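Receptor-like protein kinase ANXUR1 (Arabidopsis thaliana, PDB 6FIG) is a plant receptor-like kinase involved in reproduction, whose malectin-like ectodomain probably senses extracellular signals and whose kinase probably phosphorylates serine and threonine residues inside the cell. Local coordinates at residues A[51-59]-A[149-157]; A[75-83]-A[104-114]. All blocks are in the same frame, centred on the assembly; numbering follows the deposited sequence.

Contact 1: residues A[51-59]-A[149-157]; sequences PYMTARIFT and AFAFINGIE. With CA (calcium ion), chain I.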
loop_
_atom_site.group_PDB
_atom_site.type_symbol
_atom_site.label_atom_id
_atom_site.label_comp_id
_atom_site.label_asym_id
_atom_site.label_seq_id
_atom_site.Cartn_x
_atom_site.Cartn_y
_atom_site.Cartn_z
ATOM N N PRO A 51 9.863 -13.825 -6.320
ATOM C CA PRO A 51 11.208 -13.529 -6.807
ATOM C C PRO A 51 12.081 -14.779 -6.994
ATOM O O PRO A 51 13.254 -14.654 -7.356
ATOM C CB PRO A 51 11.781 -12.701 -5.650
ATOM C CG PRO A 51 11.202 -13.350 -4.450
ATOM C CD PRO A 51 9.794 -13.728 -4.846
ATOM N N TYR A 52 11.509 -15.958 -6.770
ATOM C CA TYR A 52 12.279 -17.177 -6.502
ATOM C C TYR A 52 13.148 -17.732 -7.640
ATOM O O TYR A 52 14.179 -18.324 -7.350
ATOM C CB TYR A 52 11.354 -18.284 -5.992
ATOM C CG TYR A 52 10.625 -17.918 -4.722
ATOM C CD1 TYR A 52 11.299 -17.865 -3.502
ATOM C CD2 TYR A 52 9.262 -17.611 -4.740
ATOM C CE1 TYR A 52 10.633 -17.526 -2.336
ATOM C CE2 TYR A 52 8.589 -17.273 -3.574
ATOM C CZ TYR A 52 9.276 -17.238 -2.382
ATOM O OH TYR A 52 8.631 -16.882 -1.225
ATOM N N MET A 53 12.755 -17.561 -8.906
ATOM C CA MET A 53 13.483 -18.193 -10.009
ATOM C C MET A 53 14.733 -17.440 -10.441
ATOM O O MET A 53 15.471 -17.930 -11.286
ATOM C CB MET A 53 12.564 -18.429 -11.217
ATOM C CG MET A 53 11.542 -19.524 -10.959
ATOM S SD MET A 53 12.283 -21.157 -10.715
ATOM C CE MET A 53 12.755 -21.594 -12.382
ATOM N N THR A 54 14.980 -16.269 -9.867
ATOM C CA THR A 54 16.150 -15.481 -10.199
ATOM C C THR A 54 16.913 -15.201 -8.929
ATOM O O THR A 54 16.311 -14.964 -7.893
ATOM C CB THR A 54 15.730 -14.160 -10.844
ATOM O OG1 THR A 54 14.660 -13.577 -10.065
ATOM C CG2 THR A 54 15.270 -14.407 -12.259
ATOM N N ALA A 55 18.238 -15.206 -9.014
ATOM C CA ALA A 55 19.076 -14.955 -7.858
ATOM C C ALA A 55 20.247 -14.100 -8.243
ATOM O O ALA A 55 20.579 -13.966 -9.417
ATOM C CB ALA A 55 19.553 -16.269 -7.253
ATOM N N ARG A 56 20.853 -13.500 -7.231
ATOM C CA ARG A 56 22.182 -12.955 -7.354
ATOM C C ARG A 56 23.096 -13.903 -6.577
ATOM O O ARG A 56 22.745 -14.333 -5.482
ATOM C CB ARG A 56 22.228 -11.550 -6.768
ATOM C CG ARG A 56 23.551 -10.862 -7.016
ATOM C CD ARG A 56 23.507 -9.387 -6.708
ATOM N NE ARG A 56 22.653 -8.661 -7.645
ATOM C CZ ARG A 56 22.972 -8.309 -8.887
ATOM N NH1 ARG A 56 24.151 -8.618 -9.430
ATOM N NH2 ARG A 56 22.074 -7.635 -9.602
ATOM N N ILE A 57 24.270 -14.184 -7.128
ATOM C CA ILE A 57 25.220 -15.130 -6.549
ATOM C C ILE A 57 26.489 -14.355 -6.161
ATOM O O ILE A 57 27.021 -13.603 -6.978
ATOM C CB ILE A 57 25.610 -16.226 -7.563
ATOM C CG1 ILE A 57 24.370 -16.856 -8.235
ATOM C CG2 ILE A 57 26.440 -17.316 -6.883
ATOM C CD1 ILE A 57 23.413 -17.550 -7.301
ATOM N N PHE A 58 26.940 -14.540 -4.915
ATOM C CA PHE A 58 28.130 -13.888 -4.374
ATOM C C PHE A 58 29.185 -14.935 -4.054
ATOM O O PHE A 58 28.943 -15.831 -3.252
ATOM C CB PHE A 58 27.802 -13.115 -3.080
ATOM C CG PHE A 58 26.677 -12.137 -3.213
ATOM C CD1 PHE A 58 26.810 -11.040 -4.038
ATOM C CD2 PHE A 58 25.497 -12.306 -2.488
ATOM C CE1 PHE A 58 25.790 -10.107 -4.152
ATOM C CE2 PHE A 58 24.464 -11.377 -2.605
ATOM C CZ PHE A 58 24.617 -10.287 -3.444
ATOM N N THR A 59 30.366 -14.816 -4.659
ATOM C CA THR A 59 31.488 -15.718 -4.325
ATOM C C THR A 59 32.538 -15.062 -3.433
ATOM O O THR A 59 33.558 -15.666 -3.129
ATOM C CB THR A 59 32.131 -16.293 -5.585
ATOM O OG1 THR A 59 32.637 -15.221 -6.378
ATOM C CG2 THR A 59 31.101 -17.069 -6.378
ATOM N N ALA A 149 32.433 -22.328 -0.804
ATOM C CA ALA A 149 31.265 -21.648 -0.202
ATOM C C ALA A 149 30.918 -20.413 -1.005
ATOM O O ALA A 149 31.804 -19.637 -1.373
ATOM C CB ALA A 149 31.526 -21.246 1.245
ATOM N N PHE A 150 29.628 -20.248 -1.279
ATOM C CA PHE A 150 29.107 -19.043 -1.905
ATOM C C PHE A 150 27.789 -18.646 -1.229
ATOM O O PHE A 150 27.155 -19.442 -0.526
ATOM C CB PHE A 150 28.922 -19.246 -3.411
ATOM C CG PHE A 150 27.862 -20.251 -3.771
ATOM C CD1 PHE A 150 26.576 -19.837 -4.093
ATOM C CD2 PHE A 150 28.149 -21.611 -3.786
ATOM C CE1 PHE A 150 25.591 -20.760 -4.417
ATOM C CE2 PHE A 150 27.181 -22.538 -4.129
ATOM C CZ PHE A 150 25.897 -22.114 -4.442
ATOM N N ALA A 151 27.399 -17.406 -1.443
ATOM C CA ALA A 151 26.131 -16.887 -0.922
ATOM C C ALA A 151 25.204 -16.629 -2.087
ATOM O O ALA A 151 25.633 -16.451 -3.227
ATOM C CB ALA A 151 26.372 -15.625 -0.113
ATOM N N PHE A 152 23.912 -16.602 -1.809
ATOM C CA PHE A 152 22.931 -16.255 -2.826
ATOM C C PHE A 152 21.741 -15.626 -2.161
ATOM O O PHE A 152 21.541 -15.758 -0.942
ATOM C CB PHE A 152 22.519 -17.477 -3.678
ATOM C CG PHE A 152 21.624 -18.447 -2.975
ATOM C CD1 PHE A 152 22.130 -19.320 -2.016
ATOM C CD2 PHE A 152 20.263 -18.485 -3.249
ATOM C CE1 PHE A 152 21.299 -20.208 -1.348
ATOM C CE2 PHE A 152 19.427 -19.369 -2.588
ATOM C CZ PHE A 152 19.939 -20.229 -1.635
ATOM N N ILE A 153 20.962 -14.923 -2.966
ATOM C CA ILE A 153 19.741 -14.265 -2.484
ATOM C C ILE A 153 18.785 -14.167 -3.671
ATOM O O ILE A 153 19.205 -13.855 -4.787
ATOM C CB ILE A 153 20.071 -12.866 -1.883
ATOM C CG1 ILE A 153 18.823 -12.158 -1.325
ATOM C CG2 ILE A 153 20.802 -11.975 -2.890
ATOM C CD1 ILE A 153 18.232 -12.800 -0.080
ATOM N N ASN A 154 17.506 -14.439 -3.437
ATOM C CA ASN A 154 16.494 -14.319 -4.496
ATOM C C ASN A 154 15.655 -13.058 -4.396
ATOM O O ASN A 154 15.248 -12.485 -5.416
ATOM C CB ASN A 154 15.592 -15.534 -4.501
ATOM C CG ASN A 154 16.364 -16.809 -4.731
ATOM O OD1 ASN A 154 16.841 -17.418 -3.779
ATOM N ND2 ASN A 154 16.515 -17.202 -5.993
ATOM N N GLY A 155 15.422 -12.602 -3.171
ATOM C CA GLY A 155 14.613 -11.423 -2.943
ATOM C C GLY A 155 14.917 -10.761 -1.622
ATOM O O GLY A 155 15.275 -11.429 -0.646
ATOM N N ILE A 156 14.770 -9.445 -1.606
ATOM C CA ILE A 156 14.935 -8.647 -0.385
ATOM C C ILE A 156 13.768 -7.677 -0.272
ATOM O O ILE A 156 13.491 -6.969 -1.220
ATOM C CB ILE A 156 16.269 -7.866 -0.382
ATOM C CG1 ILE A 156 17.456 -8.825 -0.459
ATOM C CG2 ILE A 156 16.382 -7.000 0.869
ATOM C CD1 ILE A 156 18.800 -8.145 -0.644
ATOM N N GLU A 157 13.084 -7.645 0.883
ATOM C CA GLU A 157 12.149 -6.553 1.185
ATOM C C GLU A 157 12.576 -5.793 2.420
ATOM O O GLU A 157 13.040 -6.391 3.390
ATOM C CB GLU A 157 10.713 -7.017 1.410
ATOM C CG GLU A 157 10.037 -7.713 0.268
ATOM C CD GLU A 157 8.565 -7.888 0.586
ATOM O OE1 GLU A 157 8.214 -8.935 1.145
ATOM O OE2 GLU A 157 7.795 -6.938 0.324
HETATM CA CA CA I . 14.979 -12.957 -7.768
#
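Thr-54 and Asn-154 meet at a calcium ion. The metal takes Thr-54 through two atoms, O and OG1, the hydroxyl lying 2.4 Å from the ion because chi1 of 46° tucks OG1 between the backbone N and the carbonyl carbon, back over its own chain. Pro-51 O and Asn-154 O also bind, and Ser-7 OG and Cys-8 O complete the six ligands. The Asn-154 amide then ties the two strands together beside the ion: ND2 donates to Thr-54 O at 2.9 Å, coming from above the carbonyl plane, 62° out of it, so that one oxygen serves both metal and amide. At the other end of that amide, OD1 accepts from Tyr-81 N, which helps fix its rotation. Beyond the ion, strands 54-58 and 151-153 run antiparallel, with Arg-56 opposite Ile-153 and Phe-58 opposite Ala-151 as hydrogen-bonded pairs. Side chains alternate between the two faces. On one, Ile-57 sends CD1 to Phe-152 CB (3.7 Å) and CG2 obliquely to Phe-150 CD1 (3.8 Å). On the other, Phe-58 lies alongside Ile-153, with Phe-58 CE2 3.7 Å from Ile-153 CG2. Ala-151 CB sits at the edge of the Phe-58 ring, while Arg-56 leads off to a salt bridge with Asp-25. Next to the metal the 151-161 strand is broken by a classic beta bulge, Asn-154 and Gly-155 both facing Tyr-79. The calcium site thus forms where the start of strand 54-58, this bulge and Ser-7 and Cys-8 at the end of strand 4-7 come together, within a malectin-like beta-sandwich.

Contact 2: residues A[75-83]-A[104-114]; sequences LLRLYFYPS and LLSNFSAAITC. With NAG (2-acetamido-2-deoxy-beta-D-glucopyranose), chain C.
Phe-80 offers the face of its ring to the edge of Phe-108, whose CE2 hangs 3.7 Å above the centre of that face. The ring planes are turned 55° apart and the centroids lie 5.0 Å apart, an edge-to-face pair. A chi1 of 168° sets CG of Phe-108 anti to the backbone N and carries the ring across to Phe-80. Phe-108 is reached from both sides: Leu-105 CD1 sits toward the rim of one face and the backbone N of Ala-110 over the middle of the other, which leaves the CE2 corner to project at Phe-80. Leu-105 CD1 does double duty, since it also touches Phe-80 CZ at 3.9 Å and, sliding past in the opposite direction, Leu-78 CD1. Further along, the methyls of Leu-76 and Leu-104 press together more tightly than usual, CD2 to CD1 at 3.4 Å, the two side chains crossing. This is the interior of a malectin-like beta-sandwich: strand 73-80 belongs to one sheet, strand 102-108 borders the facing five-stranded sheet, no hydrogen bond joins the two segments, and between the strands the layers meet through side chains. Where the strand gives way to helix 110-117, the fit changes to a ring against a helix. Pro-82 presses its CG on Cys-114 SG at 3.5 Å, and its CB on Ala-111 CA at 4.0 Å, and the Ala-110 methyl touches both Phe-80 CB and Pro-82 CG. Ser-109 caps that helix, OG accepting from Ile-112 N at 3.1 Å. On the outer side, Asn-107 carries an N-linked N-acetylglucosamine on ND2, and Ile-112 CD1 rests against C6 of this sugar 3.7 Å away.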
loop_
_atom_site.group_PDB
_atom_site.type_symbol
_atom_site.label_atom_id
_atom_site.label_comp_id
_atom_site.label_asym_id
_atom_site.label_seq_id
_atom_site.Cartn_x
_atom_site.Cartn_y
_atom_site.Cartn_z
ATOM N N LEU A 75 10.709 -3.973 8.898
ATOM C CA LEU A 75 10.713 -5.368 8.531
ATOM C C LEU A 75 11.732 -5.589 7.427
ATOM O O LEU A 75 11.816 -4.794 6.473
ATOM C CB LEU A 75 9.364 -5.835 8.003
ATOM C CG LEU A 75 8.253 -6.083 8.961
ATOM C CD1 LEU A 75 6.972 -6.475 8.240
ATOM C CD2 LEU A 75 8.604 -7.126 10.020
ATOM N N LEU A 76 12.524 -6.640 7.570
ATOM C CA LEU A 76 13.457 -7.079 6.543
ATOM C C LEU A 76 13.103 -8.497 6.223
ATOM O O LEU A 76 13.058 -9.347 7.141
ATOM C CB LEU A 76 14.897 -6.987 7.028
ATOM C CG LEU A 76 15.961 -7.665 6.165
ATOM C CD1 LEU A 76 16.114 -6.951 4.823
ATOM C CD2 LEU A 76 17.306 -7.677 6.875
ATOM N N ARG A 77 12.861 -8.802 4.956
ATOM C CA ARG A 77 12.657 -10.157 4.518
ATOM C C ARG A 77 13.713 -10.579 3.519
ATOM O O ARG A 77 14.054 -9.806 2.626
ATOM C CB ARG A 77 11.308 -10.339 3.841
ATOM C CG ARG A 77 10.148 -10.129 4.781
ATOM C CD ARG A 77 8.830 -10.256 4.078
ATOM N NE ARG A 77 7.758 -9.937 5.011
ATOM C CZ ARG A 77 6.668 -9.236 4.723
ATOM N NH1 ARG A 77 6.442 -8.742 3.517
ATOM N NH2 ARG A 77 5.789 -8.989 5.686
ATOM N N LEU A 78 14.169 -11.806 3.669
ATOM C CA LEU A 78 15.147 -12.415 2.778
ATOM C C LEU A 78 14.514 -13.675 2.201
ATOM O O LEU A 78 14.062 -14.552 2.953
ATOM C CB LEU A 78 16.415 -12.771 3.545
ATOM C CG LEU A 78 17.071 -11.604 4.289
ATOM C CD1 LEU A 78 18.265 -12.087 5.057
ATOM C CD2 LEU A 78 17.483 -10.479 3.344
ATOM N N TYR A 79 14.465 -13.753 0.871
ATOM C CA TYR A 79 13.835 -14.861 0.142
ATOM C C TYR A 79 14.917 -15.744 -0.462
ATOM O O TYR A 79 15.806 -15.238 -1.162
ATOM C CB TYR A 79 12.951 -14.334 -0.996
ATOM C CG TYR A 79 11.711 -13.568 -0.559
ATOM C CD1 TYR A 79 11.797 -12.325 0.058
ATOM C CD2 TYR A 79 10.439 -14.100 -0.780
ATOM C CE1 TYR A 79 10.658 -11.638 0.467
ATOM C CE2 TYR A 79 9.287 -13.416 -0.394
ATOM C CZ TYR A 79 9.399 -12.186 0.220
ATOM O OH TYR A 79 8.236 -11.538 0.591
ATOM N N PHE A 80 14.811 -17.045 -0.226
ATOM C CA PHE A 80 15.768 -18.013 -0.733
ATOM C C PHE A 80 15.074 -19.182 -1.423
ATOM O O PHE A 80 14.106 -19.737 -0.901
ATOM C CB PHE A 80 16.587 -18.565 0.421
ATOM C CG PHE A 80 17.350 -17.527 1.185
ATOM C CD1 PHE A 80 18.491 -16.965 0.659
ATOM C CD2 PHE A 80 16.917 -17.109 2.453
ATOM C CE1 PHE A 80 19.200 -16.013 1.380
ATOM C CE2 PHE A 80 17.625 -16.164 3.169
ATOM C CZ PHE A 80 18.772 -15.618 2.638
ATOM N N TYR A 81 15.591 -19.550 -2.589
ATOM C CA TYR A 81 15.130 -20.717 -3.343
ATOM C C TYR A 81 16.371 -21.545 -3.717
ATOM O O TYR A 81 16.997 -21.265 -4.733
ATOM C CB TYR A 81 14.378 -20.262 -4.594
ATOM C CG TYR A 81 13.928 -21.401 -5.476
ATOM C CD1 TYR A 81 13.084 -22.385 -4.981
ATOM C CD2 TYR A 81 14.336 -21.491 -6.805
ATOM C CE1 TYR A 81 12.667 -23.442 -5.785
ATOM C CE2 TYR A 81 13.920 -22.542 -7.621
ATOM C CZ TYR A 81 13.083 -23.513 -7.103
ATOM O OH TYR A 81 12.684 -24.558 -7.926
ATOM N N PRO A 82 16.744 -22.541 -2.883
ATOM C CA PRO A 82 17.924 -23.332 -3.231
ATOM C C PRO A 82 17.704 -24.133 -4.506
ATOM O O PRO A 82 16.694 -24.816 -4.647
ATOM C CB PRO A 82 18.135 -24.245 -2.014
ATOM C CG PRO A 82 16.870 -24.211 -1.246
ATOM C CD PRO A 82 16.179 -22.928 -1.576
ATOM N N SER A 83 18.655 -24.016 -5.428
ATOM C CA SER A 83 18.625 -24.711 -6.723
ATOM C C SER A 83 20.021 -24.625 -7.324
ATOM O O SER A 83 20.932 -24.069 -6.708
ATOM C CB SER A 83 17.613 -24.053 -7.668
ATOM O OG SER A 83 17.468 -24.787 -8.873
ATOM N N LEU A 104 22.030 -11.880 11.303
ATOM C CA LEU A 104 20.760 -12.546 11.026
ATOM C C LEU A 104 20.956 -14.019 10.784
ATOM O O LEU A 104 20.212 -14.861 11.321
ATOM C CB LEU A 104 20.084 -11.923 9.791
ATOM C CG LEU A 104 19.950 -10.404 9.845
ATOM C CD1 LEU A 104 19.350 -9.886 8.557
ATOM C CD2 LEU A 104 19.155 -9.924 11.045
ATOM N N LEU A 105 21.924 -14.334 9.930
ATOM C CA LEU A 105 22.195 -15.692 9.517
ATOM C C LEU A 105 23.687 -15.927 9.592
ATOM O O LEU A 105 24.468 -15.017 9.318
ATOM C CB LEU A 105 21.708 -15.900 8.094
ATOM C CG LEU A 105 20.218 -15.766 7.866
ATOM C CD1 LEU A 105 19.927 -15.686 6.366
ATOM C CD2 LEU A 105 19.481 -16.912 8.511
ATOM N N SER A 106 24.102 -17.140 9.953
ATOM C CA SER A 106 25.516 -17.470 10.135
ATOM C C SER A 106 25.683 -18.945 9.828
ATOM O O SER A 106 24.909 -19.765 10.345
ATOM C CB SER A 106 25.992 -17.167 11.559
ATOM O OG SER A 106 27.366 -17.498 11.749
ATOM N N ASN A 107 26.632 -19.282 8.961
ATOM C CA ASN A 107 26.789 -20.659 8.474
ATOM C C ASN A 107 25.484 -21.248 7.916
ATOM O O ASN A 107 25.197 -22.444 8.059
ATOM C CB ASN A 107 27.311 -21.545 9.606
ATOM C CG ASN A 107 27.792 -22.892 9.109
ATOM O OD1 ASN A 107 28.576 -22.979 8.166
ATOM N ND2 ASN A 107 27.310 -23.948 9.739
ATOM N N PHE A 108 24.719 -20.398 7.255
ATOM C CA PHE A 108 23.365 -20.712 6.818
ATOM C C PHE A 108 23.352 -21.545 5.550
ATOM O O PHE A 108 23.896 -21.128 4.518
ATOM C CB PHE A 108 22.609 -19.413 6.599
ATOM C CG PHE A 108 21.299 -19.569 5.882
ATOM C CD1 PHE A 108 20.271 -20.321 6.447
ATOM C CD2 PHE A 108 21.083 -18.931 4.656
ATOM C CE1 PHE A 108 19.059 -20.449 5.803
ATOM C CE2 PHE A 108 19.869 -19.071 3.994
ATOM C CZ PHE A 108 18.846 -19.825 4.585
ATOM N N SER A 109 22.711 -22.713 5.635
ATOM C CA SER A 109 22.492 -23.596 4.499
ATOM C C SER A 109 21.013 -23.566 4.161
ATOM O O SER A 109 20.190 -24.184 4.855
ATOM C CB SER A 109 22.906 -25.034 4.810
ATOM O OG SER A 109 22.595 -25.898 3.715
ATOM N N ALA A 110 20.673 -22.866 3.091
ATOM C CA ALA A 110 19.309 -22.866 2.580
ATOM C C ALA A 110 18.862 -24.275 2.161
ATOM O O ALA A 110 17.710 -24.674 2.406
ATOM C CB ALA A 110 19.191 -21.919 1.405
ATOM N N ALA A 111 19.782 -25.020 1.554
ATOM C CA ALA A 111 19.501 -26.377 1.070
ATOM C C ALA A 111 19.068 -27.279 2.224
ATOM O O ALA A 111 17.993 -27.884 2.176
ATOM C CB ALA A 111 20.718 -26.950 0.361
ATOM N N ILE A 112 19.885 -27.327 3.276
ATOM C CA ILE A 112 19.584 -28.155 4.457
ATOM C C ILE A 112 18.309 -27.702 5.177
ATOM O O ILE A 112 17.492 -28.539 5.609
ATOM C CB ILE A 112 20.791 -28.189 5.438
ATOM C CG1 ILE A 112 21.955 -28.950 4.801
ATOM C CG2 ILE A 112 20.422 -28.834 6.769
ATOM C CD1 ILE A 112 23.279 -28.778 5.515
ATOM N N THR A 113 18.133 -26.394 5.312
ATOM C CA THR A 113 16.939 -25.857 5.968
ATOM C C THR A 113 15.679 -26.257 5.195
ATOM O O THR A 113 14.705 -26.717 5.803
ATOM C CB THR A 113 17.039 -24.337 6.153
ATOM O OG1 THR A 113 18.265 -24.041 6.831
ATOM C CG2 THR A 113 15.849 -23.803 6.966
ATOM N N CYS A 114 15.719 -26.119 3.872
ATOM C CA CYS A 114 14.604 -26.506 2.995
ATOM C C CYS A 114 14.281 -27.995 3.076
ATOM O O CYS A 114 13.109 -28.369 3.164
ATOM C CB CYS A 114 14.875 -26.089 1.550
ATOM S SG CYS A 114 14.550 -24.327 1.310
HETATM C C1 NAG C . 27.654 -25.315 9.406
HETATM C C2 NAG C . 28.481 -25.930 10.525
HETATM C C3 NAG C . 28.678 -27.427 10.305
HETATM C C4 NAG C . 27.354 -28.122 10.008
HETATM C C5 NAG C . 26.653 -27.433 8.845
HETATM C C6 NAG C . 25.289 -28.035 8.513
HETATM C C7 NAG C . 30.093 -24.317 11.451
HETATM C C8 NAG C . 31.467 -23.740 11.286
HETATM N N2 NAG C . 29.768 -25.255 10.561
HETATM O O3 NAG C . 29.299 -28.013 11.452
HETATM O O4 NAG C . 27.648 -29.490 9.667
HETATM O O5 NAG C . 26.458 -26.057 9.176
HETATM O O6 NAG C . 24.393 -27.865 9.614
HETATM O O7 NAG C . 29.361 -23.954 12.345
#

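How the contacts relate
The two contacts lie close together, their centres about 9 Å apart, on the same side of the chain's centre and within one malectin-like domain. Along the chain, 51-59 comes first, then 75-83, 104-114 and 149-157, so contact 2 falls wholly between the two halves of contact 1. They share a sheet: strand 73-80 of contact 2 runs beside strand 151-161 of contact 1, and a probable hydrogen bond from Tyr-79 OH to Glu-157 OE1, 2.7 Å away, ties these neighbours. Strand 151-161 thus helps build the calcium site with strand 54-58 on one side and pairs on its other side with the strand that packs on the second layer.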